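PDB 1J5X: glucosamine-6-phosphate deaminase from Thermotoga maritima, which is a SIS-domain protein, an alpha/beta chain built round two parallel beta-sheets flanked by helices. Local coordinates for residues A[74-79]-A[303-308]; A[202-207]-A[319-324]; A[221-226]-A[309-314]. All coordinates share one frame; numbering follows the deposited sequence.

Contact 1: A[74-79]-A[303-308]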
loop_
_atom_site.group_PDB
_atom_site.type_symbol
_atom_site.label_atom_id
_atom_site.label_comp_id
_atom_site.label_asym_id
_atom_site.label_seq_id
_atom_site.Cartn_x
_atom_site.Cartn_y
_atom_site.Cartn_z
ATOM N N PHE A 74 -8.102 -9.969 -3.811
ATOM C CA PHE A 74 -9.392 -10.651 -3.607
ATOM C C PHE A 74 -9.963 -11.250 -4.884
ATOM O O PHE A 74 -10.453 -12.396 -4.894
ATOM C CB PHE A 74 -10.449 -9.702 -3.040
ATOM C CG PHE A 74 -10.590 -9.830 -1.570
ATOM C CD1 PHE A 74 -9.523 -9.511 -0.740
ATOM C CD2 PHE A 74 -11.807 -10.239 -1.001
ATOM C CE1 PHE A 74 -9.657 -9.587 0.632
ATOM C CE2 PHE A 74 -11.957 -10.325 0.382
ATOM C CZ PHE A 74 -10.893 -10.003 1.199
ATOM N N GLU A 75 -9.914 -10.485 -5.956
ATOM C CA GLU A 75 -10.401 -10.993 -7.227
ATOM C C GLU A 75 -9.519 -12.183 -7.636
ATOM O O GLU A 75 -10.027 -13.189 -8.146
ATOM C CB GLU A 75 -10.295 -9.940 -8.328
ATOM C CG GLU A 75 -10.778 -10.468 -9.656
ATOM C CD GLU A 75 -10.830 -9.423 -10.809
ATOM O OE1 GLU A 75 -9.980 -8.515 -10.880
ATOM O OE2 GLU A 75 -11.731 -9.553 -11.667
ATOM N N ARG A 76 -8.230 -12.067 -7.411
ATOM C CA ARG A 76 -7.279 -13.134 -7.797
ATOM C C ARG A 76 -7.517 -14.441 -7.026
ATOM O O ARG A 76 -7.585 -15.547 -7.609
ATOM C CB ARG A 76 -5.831 -12.664 -7.542
ATOM C CG ARG A 76 -4.747 -13.680 -7.986
ATOM C CD ARG A 76 -3.322 -13.229 -7.725
ATOM N NE ARG A 76 -2.992 -11.928 -8.339
ATOM C CZ ARG A 76 -2.760 -11.732 -9.634
ATOM N NH1 ARG A 76 -2.820 -12.763 -10.497
ATOM N NH2 ARG A 76 -2.474 -10.501 -10.097
ATOM N N VAL A 77 -7.631 -14.346 -5.718
ATOM C CA VAL A 77 -7.786 -15.580 -4.956
ATOM C C VAL A 77 -9.191 -16.048 -4.715
ATOM O O VAL A 77 -9.404 -17.270 -4.545
ATOM C CB VAL A 77 -7.011 -15.551 -3.599
ATOM C CG1 VAL A 77 -5.550 -15.124 -3.829
ATOM C CG2 VAL A 77 -7.700 -14.639 -2.609
ATOM N N LEU A 78 -10.175 -15.156 -4.718
ATOM C CA LEU A 78 -11.562 -15.607 -4.501
ATOM C C LEU A 78 -12.387 -15.674 -5.782
ATOM O O LEU A 78 -13.499 -16.164 -5.756
ATOM C CB LEU A 78 -12.305 -14.674 -3.513
ATOM C CG LEU A 78 -11.777 -14.819 -2.095
ATOM C CD1 LEU A 78 -12.316 -13.640 -1.249
ATOM C CD2 LEU A 78 -12.296 -16.171 -1.499
ATOM N N LYS A 79 -11.833 -15.178 -6.882
ATOM C CA LYS A 79 -12.510 -15.163 -8.167
ATOM C C LYS A 79 -13.850 -14.474 -8.120
ATOM O O LYS A 79 -14.806 -14.976 -8.655
ATOM C CB LYS A 79 -12.750 -16.611 -8.683
ATOM C CG LYS A 79 -11.584 -17.485 -8.600
ATOM C CD LYS A 79 -10.383 -16.857 -9.195
ATOM C CE LYS A 79 -9.182 -17.763 -8.964
ATOM N NZ LYS A 79 -8.764 -18.365 -10.269
ATOM N N ASN A 303 8.810 -12.985 -5.353
ATOM C CA ASN A 303 8.139 -12.270 -6.446
ATOM C C ASN A 303 6.690 -12.712 -6.584
ATOM O O ASN A 303 5.979 -12.342 -7.542
ATOM C CB ASN A 303 8.887 -12.450 -7.767
ATOM C CG ASN A 303 10.274 -11.840 -7.714
ATOM O OD1 ASN A 303 10.473 -10.810 -7.056
ATOM N ND2 ASN A 303 11.234 -12.453 -8.403
ATOM N N ASP A 304 6.226 -13.452 -5.595
ATOM C CA ASP A 304 4.835 -13.898 -5.607
ATOM C C ASP A 304 4.001 -12.756 -5.008
ATOM O O ASP A 304 4.523 -11.990 -4.170
ATOM C CB ASP A 304 4.649 -15.107 -4.726
ATOM C CG ASP A 304 3.232 -15.521 -4.662
ATOM O OD1 ASP A 304 2.675 -15.412 -3.559
ATOM O OD2 ASP A 304 2.659 -15.901 -5.736
ATOM N N TRP A 305 2.739 -12.722 -5.389
ATOM C CA TRP A 305 1.816 -11.635 -4.970
ATOM C C TRP A 305 1.689 -11.460 -3.467
ATOM O O TRP A 305 1.425 -10.344 -3.014
ATOM C CB TRP A 305 0.410 -11.851 -5.541
ATOM C CG TRP A 305 0.443 -11.960 -7.072
ATOM C CD1 TRP A 305 0.066 -13.049 -7.830
ATOM C CD2 TRP A 305 0.826 -10.936 -7.997
ATOM N NE1 TRP A 305 0.181 -12.758 -9.181
ATOM C CE2 TRP A 305 0.646 -11.467 -9.314
ATOM C CE3 TRP A 305 1.312 -9.623 -7.859
ATOM C CZ2 TRP A 305 0.925 -10.715 -10.480
ATOM C CZ3 TRP A 305 1.597 -8.887 -9.026
ATOM C CH2 TRP A 305 1.390 -9.446 -10.327
ATOM N N LYS A 306 1.850 -12.551 -2.715
ATOM C CA LYS A 306 1.740 -12.477 -1.254
ATOM C C LYS A 306 2.758 -11.499 -0.634
ATOM O O LYS A 306 2.547 -11.025 0.478
ATOM C CB LYS A 306 1.959 -13.874 -0.614
ATOM C CG LYS A 306 0.730 -14.824 -0.717
ATOM C CD LYS A 306 1.026 -16.123 0.116
ATOM C CE LYS A 306 0.024 -17.260 -0.257
ATOM N NZ LYS A 306 -0.029 -17.567 -1.701
ATOM N N SER A 307 3.871 -11.227 -1.312
ATOM C CA SER A 307 4.866 -10.316 -0.728
ATOM C C SER A 307 4.368 -8.834 -0.749
ATOM O O SER A 307 5.084 -7.953 -0.281
ATOM C CB SER A 307 6.196 -10.381 -1.532
ATOM O OG SER A 307 5.948 -10.002 -2.883
ATOM N N ALA A 308 3.202 -8.582 -1.322
ATOM C CA ALA A 308 2.695 -7.210 -1.426
ATOM C C ALA A 308 2.699 -6.478 -0.096
ATOM O O ALA A 308 3.025 -5.280 -0.089
ATOM C CB ALA A 308 1.277 -7.175 -2.043
#
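R76, near the end of helix 62-78, and W305, which opens a 3-10 segment, have CA atoms 9.6 Å apart. The backbones therefore stay well separated, and two long side chains whose CB atoms point toward the facing segment bridge the gap. R76 sets CG anti to its own N (chi1 -177°), runs straight to CD and then bends, which lays its guanidinium flat over one face of the indole with the planes 12° apart. W305 NE1 sits beneath the centre of the group, 3.1 Å from R76 CZ. This is a cation-pi stack: CZ of R76 is 3.5 Å from the centroid of the W305 five-membered ring. NH2 of R76 reaches on over the benzo ring, 3.4 Å from W305 CZ2. Arginine suits the place because its flat cation can stack while NE and NH2 bond to other partners, NE in a salt bridge with E222; R76 NE and W305 NE1 are both donors, so no hydrogen bond joins them. The stack ties a helix of the SIS domain, whose core is a parallel five-stranded sheet, to the loop between strand 289-293 of the four-stranded parallel sheet and helix 313-326. F223 meets W305 edge-to-face. Beside the tryptophan, D304 forms an Asx turn: its OD1 accepts from K306 N at 3.1 Å, met from above the carboxylate plane.

Contact 2: A[202-207]-A[319-324]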
loop_
_atom_site.group_PDB
_atom_site.type_symbol
_atom_site.label_atom_id
_atom_site.label_comp_id
_atom_site.label_asym_id
_atom_site.label_seq_id
_atom_site.Cartn_x
_atom_site.Cartn_y
_atom_site.Cartn_z
ATOM N N LYS A 202 20.126 -0.609 4.036
ATOM C CA LYS A 202 21.510 -0.504 3.575
ATOM C C LYS A 202 21.671 -0.280 2.086
ATOM O O LYS A 202 22.569 0.456 1.668
ATOM C CB LYS A 202 22.341 -1.727 4.051
ATOM C CG LYS A 202 21.837 -3.086 3.558
ATOM C CD LYS A 202 22.160 -3.383 2.065
ATOM C CE LYS A 202 23.675 -3.551 1.787
ATOM N NZ LYS A 202 24.026 -3.537 0.318
ATOM N N VAL A 203 20.825 -0.905 1.272
ATOM C CA VAL A 203 20.871 -0.715 -0.162
ATOM C C VAL A 203 20.495 0.745 -0.505
ATOM O O VAL A 203 21.121 1.374 -1.362
ATOM C CB VAL A 203 19.846 -1.663 -0.890
ATOM C CG1 VAL A 203 19.661 -1.246 -2.323
ATOM C CG2 VAL A 203 20.318 -3.161 -0.785
ATOM N N ILE A 204 19.472 1.277 0.155
ATOM C CA ILE A 204 19.016 2.632 -0.158
ATOM C C ILE A 204 20.030 3.681 0.381
ATOM O O ILE A 204 20.205 4.747 -0.195
ATOM C CB ILE A 204 17.593 2.862 0.400
ATOM C CG1 ILE A 204 16.611 1.880 -0.288
ATOM C CG2 ILE A 204 17.124 4.349 0.112
ATOM C CD1 ILE A 204 15.206 1.806 0.332
ATOM N N GLU A 205 20.721 3.351 1.461
ATOM C CA GLU A 205 21.736 4.267 1.985
ATOM C C GLU A 205 22.849 4.559 0.936
ATOM O O GLU A 205 23.497 5.597 0.993
ATOM C CB GLU A 205 22.343 3.641 3.219
ATOM C CG GLU A 205 22.727 4.610 4.270
ATOM C CD GLU A 205 23.008 3.895 5.588
ATOM O OE1 GLU A 205 22.712 4.508 6.637
ATOM O OE2 GLU A 205 23.507 2.736 5.570
ATOM N N LYS A 206 23.072 3.643 0.000
ATOM C CA LYS A 206 24.110 3.781 -1.026
ATOM C C LYS A 206 23.721 4.652 -2.196
ATOM O O LYS A 206 24.543 4.975 -3.034
ATOM C CB LYS A 206 24.520 2.409 -1.563
ATOM C CG LYS A 206 25.229 1.489 -0.548
ATOM C CD LYS A 206 25.588 0.155 -1.182
ATOM C CE LYS A 206 26.359 -0.777 -0.206
ATOM N NZ LYS A 206 27.296 -0.053 0.749
ATOM N N ILE A 207 22.437 5.008 -2.280
ATOM C CA ILE A 207 21.988 5.863 -3.368
ATOM C C ILE A 207 22.372 7.304 -3.043
ATOM O O ILE A 207 22.234 7.752 -1.910
ATOM C CB ILE A 207 20.413 5.819 -3.573
ATOM C CG1 ILE A 207 19.964 4.372 -3.798
ATOM C CG2 ILE A 207 20.023 6.717 -4.788
ATOM C CD1 ILE A 207 18.443 4.136 -3.734
ATOM N N GLY A 319 11.632 7.369 1.345
ATOM C CA GLY A 319 11.021 8.645 1.697
ATOM C C GLY A 319 11.719 9.246 2.912
ATOM O O GLY A 319 12.045 10.465 2.947
ATOM N N TYR A 320 11.916 8.404 3.922
ATOM C CA TYR A 320 12.544 8.862 5.163
ATOM C C TYR A 320 13.963 9.385 4.905
ATOM O O TYR A 320 14.318 10.526 5.246
ATOM C CB TYR A 320 12.577 7.747 6.177
ATOM C CG TYR A 320 13.159 8.227 7.492
ATOM C CD1 TYR A 320 14.535 8.225 7.712
ATOM C CD2 TYR A 320 12.327 8.760 8.480
ATOM C CE1 TYR A 320 15.066 8.744 8.897
ATOM C CE2 TYR A 320 12.846 9.286 9.654
ATOM C CZ TYR A 320 14.211 9.279 9.856
ATOM O OH TYR A 320 14.706 9.852 11.036
ATOM N N GLN A 321 14.774 8.563 4.279
ATOM C CA GLN A 321 16.141 8.971 4.019
ATOM C C GLN A 321 16.203 10.206 3.141
ATOM O O GLN A 321 17.082 11.071 3.335
ATOM C CB GLN A 321 16.940 7.800 3.388
ATOM C CG GLN A 321 17.113 6.611 4.379
ATOM C CD GLN A 321 18.130 5.565 3.893
ATOM O OE1 GLN A 321 18.940 5.941 2.913
ATOM N NE2 GLN A 321 18.160 4.425 4.388
ATOM N N LYS A 322 15.287 10.316 2.172
ATOM C CA LYS A 322 15.326 11.481 1.293
ATOM C C LYS A 322 14.944 12.734 2.056
ATOM O O LYS A 322 15.469 13.825 1.745
ATOM C CB LYS A 322 14.378 11.347 0.080
ATOM C CG LYS A 322 14.302 12.602 -0.816
ATOM C CD LYS A 322 15.558 12.839 -1.666
ATOM C CE LYS A 322 15.440 14.169 -2.428
ATOM N NZ LYS A 322 16.553 14.435 -3.370
ATOM N N ALA A 323 14.037 12.612 3.012
ATOM C CA ALA A 323 13.651 13.796 3.758
ATOM C C ALA A 323 14.862 14.296 4.573
ATOM O O ALA A 323 15.138 15.501 4.639
ATOM C CB ALA A 323 12.543 13.483 4.670
ATOM N N ILE A 324 15.580 13.354 5.183
ATOM C CA ILE A 324 16.743 13.703 6.009
ATOM C C ILE A 324 17.733 14.420 5.129
ATOM O O ILE A 324 18.300 15.447 5.521
ATOM C CB ILE A 324 17.403 12.418 6.628
ATOM C CG1 ILE A 324 16.424 11.758 7.592
ATOM C CG2 ILE A 324 18.725 12.778 7.392
ATOM C CD1 ILE A 324 15.736 12.699 8.515
#
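Q321 on helix 313-326 reaches across to I204 and E205, late in helix 184-205, and its amide makes all the touching from its side. Van der Waals contact comes first. With CG anti to its carbonyl carbon (chi1 -66°) and the chain extended beyond, Q321 carries its amide to the other helix, where OE1 lies 3.4 Å from E205 CA. The same oxygen is 3.7 Å from CG2 of I204, the methyl branch that turns to the glutamine. Glutamine suits this gap: it is long enough to span the 7.6 Å between the CA atoms of E205 and Q321, and it ends in an uncharged amide that can lie against the backbone of E205 and still donate through NE2.

Polar approaches are looser. OE1 of Q321 is 3.5 Å from E205 N, but the angle is poor and no hydrogen bond results. The amide nitrogen, NE2, has a weak hydrogen bond to the carbonyl of W201, one turn back in helix 184-205, whose indole also bonds weakly to E205 OE1. I204 O, close to the glutamine oxygen, is an acceptor too, and it is taken by the backbone N of I207 at 3.1 Å. One residue beyond Q321, K322 sends NZ to a salt bridge with D213 and to the carbonyls of L209 and H212, so the chain that follows helix 184-205 is also gripped.

Apolar neighbours complete the junction: I204 lies on I317 and L318, while V203 and I207 rest on L291 of strand 289-293. Helices 184-205 and 313-326 touch here, and the first also rests on the outermost strand of the four-stranded parallel sheet, consistent with the layered alpha/beta architecture of SIS-type proteins.

Contact 3: A[221-226]-A[309-314]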
loop_
_atom_site.group_PDB
_atom_site.type_symbol
_atom_site.label_atom_id
_atom_site.label_comp_id
_atom_site.label_asym_id
_atom_site.label_seq_id
_atom_site.Cartn_x
_atom_site.Cartn_y
_atom_site.Cartn_z
ATOM N N SER A 221 -0.388 -4.988 -11.360
ATOM C CA SER A 221 -1.489 -5.492 -10.558
ATOM C C SER A 221 -1.332 -5.121 -9.094
ATOM O O SER A 221 -1.266 -3.936 -8.808
ATOM C CB SER A 221 -1.566 -7.021 -10.726
ATOM O OG SER A 221 -1.633 -7.322 -12.105
ATOM N N GLU A 222 -1.331 -6.094 -8.173
ATOM C CA GLU A 222 -1.128 -5.735 -6.763
ATOM C C GLU A 222 0.132 -4.856 -6.573
ATOM O O GLU A 222 0.117 -3.957 -5.688
ATOM C CB GLU A 222 -0.927 -6.942 -5.862
ATOM C CG GLU A 222 -2.174 -7.748 -5.601
ATOM C CD GLU A 222 -2.428 -8.821 -6.747
ATOM O OE1 GLU A 222 -2.074 -8.578 -7.915
ATOM O OE2 GLU A 222 -3.040 -9.874 -6.468
ATOM N N PHE A 223 1.181 -5.110 -7.363
ATOM C CA PHE A 223 2.427 -4.312 -7.216
ATOM C C PHE A 223 2.304 -2.890 -7.756
ATOM O O PHE A 223 3.170 -2.049 -7.478
ATOM C CB PHE A 223 3.594 -5.039 -7.849
ATOM C CG PHE A 223 3.954 -6.329 -7.125
ATOM C CD1 PHE A 223 3.264 -6.714 -5.936
ATOM C CD2 PHE A 223 4.952 -7.146 -7.656
ATOM C CE1 PHE A 223 3.559 -7.898 -5.259
ATOM C CE2 PHE A 223 5.272 -8.349 -7.016
ATOM C CZ PHE A 223 4.576 -8.734 -5.803
ATOM N N PHE A 224 1.278 -2.642 -8.575
ATOM C CA PHE A 224 0.977 -1.269 -9.031
ATOM C C PHE A 224 0.384 -0.556 -7.808
ATOM O O PHE A 224 0.727 0.589 -7.537
ATOM C CB PHE A 224 -0.083 -1.240 -10.144
ATOM C CG PHE A 224 -0.520 0.150 -10.484
ATOM C CD1 PHE A 224 0.400 1.078 -10.953
ATOM C CD2 PHE A 224 -1.832 0.547 -10.223
ATOM C CE1 PHE A 224 0.045 2.410 -11.151
ATOM C CE2 PHE A 224 -2.215 1.902 -10.430
ATOM C CZ PHE A 224 -1.265 2.822 -10.881
ATOM N N GLY A 225 -0.531 -1.215 -7.089
ATOM C CA GLY A 225 -1.079 -0.604 -5.874
ATOM C C GLY A 225 0.071 -0.287 -4.892
ATOM O O GLY A 225 0.105 0.771 -4.241
ATOM N N VAL A 226 1.035 -1.224 -4.784
ATOM C CA VAL A 226 2.189 -1.012 -3.889
ATOM C C VAL A 226 2.948 0.216 -4.408
ATOM O O VAL A 226 3.464 1.006 -3.607
ATOM C CB VAL A 226 3.165 -2.230 -3.932
ATOM C CG1 VAL A 226 4.504 -1.879 -3.291
ATOM C CG2 VAL A 226 2.521 -3.433 -3.189
ATOM N N PHE A 309 2.410 -7.185 1.008
ATOM C CA PHE A 309 2.350 -6.511 2.302
ATOM C C PHE A 309 3.710 -6.002 2.843
ATOM O O PHE A 309 3.767 -5.221 3.819
ATOM C CB PHE A 309 1.629 -7.376 3.313
ATOM C CG PHE A 309 2.460 -8.521 3.836
ATOM C CD1 PHE A 309 2.475 -9.746 3.149
ATOM C CD2 PHE A 309 3.260 -8.369 4.994
ATOM C CE1 PHE A 309 3.281 -10.793 3.622
ATOM C CE2 PHE A 309 4.054 -9.393 5.467
ATOM C CZ PHE A 309 4.077 -10.626 4.784
ATOM N N LEU A 310 4.812 -6.442 2.244
ATOM C CA LEU A 310 6.115 -5.944 2.637
ATOM C C LEU A 310 6.665 -4.945 1.605
ATOM O O LEU A 310 7.629 -4.233 1.878
ATOM C CB LEU A 310 7.124 -7.074 2.663
ATOM C CG LEU A 310 6.993 -8.208 3.683
ATOM C CD1 LEU A 310 8.068 -9.293 3.377
ATOM C CD2 LEU A 310 7.246 -7.619 5.096
ATOM N N ARG A 311 6.108 -4.927 0.389
ATOM C CA ARG A 311 6.773 -4.162 -0.647
ATOM C C ARG A 311 6.742 -2.647 -0.670
ATOM O O ARG A 311 7.349 -2.060 -1.566
ATOM C CB ARG A 311 6.443 -4.714 -2.044
ATOM C CG ARG A 311 7.199 -6.098 -2.341
ATOM C CD ARG A 311 6.552 -6.782 -3.549
ATOM N NE ARG A 311 7.323 -7.949 -4.045
ATOM C CZ ARG A 311 8.206 -7.877 -5.037
ATOM N NH1 ARG A 311 8.450 -6.703 -5.648
ATOM N NH2 ARG A 311 8.841 -9.011 -5.448
ATOM N N THR A 312 6.015 -2.041 0.248
ATOM C CA THR A 312 6.095 -0.555 0.328
ATOM C C THR A 312 7.222 -0.156 1.314
ATOM O O THR A 312 7.595 1.007 1.413
ATOM C CB THR A 312 4.767 0.142 0.765
ATOM O OG1 THR A 312 4.392 -0.216 2.087
ATOM C CG2 THR A 312 3.636 -0.234 -0.218
ATOM N N VAL A 313 7.788 -1.112 2.013
ATOM C CA VAL A 313 8.859 -0.786 2.972
ATOM C C VAL A 313 10.051 -0.067 2.301
ATOM O O VAL A 313 10.540 0.952 2.814
ATOM C CB VAL A 313 9.335 -2.072 3.697
ATOM C CG1 VAL A 313 10.611 -1.800 4.522
ATOM C CG2 VAL A 313 8.258 -2.560 4.620
ATOM N N PRO A 314 10.548 -0.571 1.182
ATOM C CA PRO A 314 11.665 0.130 0.554
ATOM C C PRO A 314 11.326 1.623 0.277
ATOM O O PRO A 314 12.126 2.504 0.516
ATOM C CB PRO A 314 11.866 -0.635 -0.733
ATOM C CG PRO A 314 11.521 -2.074 -0.323
ATOM C CD PRO A 314 10.252 -1.859 0.479
#
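F223 and R311 lie face to face, the guanidinium spread over one side of the phenyl ring with the two planes 18° apart and their centres 4.2 Å apart. The overlap is offset. F223 CE2 comes under the middle of the guanidinium, whereas the methylene CD of R311 stands above the ring toward its rim, 3.8 Å from the F223 centroid, as a CH-pi contact. NE of R311, between the two, is 3.4 Å from F223 CZ. R311 is extended from CG to NE (chi3 170°), which lets both its aliphatic end and its charged end run along the ring.

Such an arginine can be buried because its N-H groups have partners: NE bonds to S307 OG, NH1 to Q267 OE1 and the carbonyl of V293, and NH2 to the carbonyl of S302. These bonds fix the rotation of the guanidinium and hold it flat on the phenylalanine, which offers a face without competing for protons.

V226, one turn further along the helix, has a CB that points toward the other segment. Its CG1 presses on the R311 backbone, 3.3 Å from the carbonyl O of that residue, and is 3.7 Å from R311 CB. The same CG1 methyl also meets T312 CG2, at 3.6 Å. T312 suits its place by splitting its branches: the methyl goes to V226, while OG1 is hydrogen-bonded to Q316 NE2. R311 and T312 are the central residues of a type I turn from L310 to V313 that leads into helix 313-326.

The contact thus sets the first turn of helix 222-238 against that turn, with helix 162-179 beside T312 and F309, helix 184-205 beside L310 and P314, and strands 262-267 and 289-293 supplying arginine partners.

From the N terminus, helix 62-78 enters contact 1 first, its partner coming 223 residues later, past most of both sheets. Contact 2 opens next, late in helix 184-205, and contact 3 at the start of helix 222-238. Then 303-308 closes contact 1, 309-314 closes contact 3 and 319-324 closes contact 2. Contact 1 thus crosses both others, while contact 3 lies within the span of contact 2. Contacts 1 and 3 touch through the R76-E222 salt bridge, and tie helix 62-78, within the SIS range, to helix 222-238 and to the loop before helix 313-326. Contact 2, about 29 Å from contact 1 between centres, meets contact 3 where I204 CD1 packs on the carbonyl O of P314.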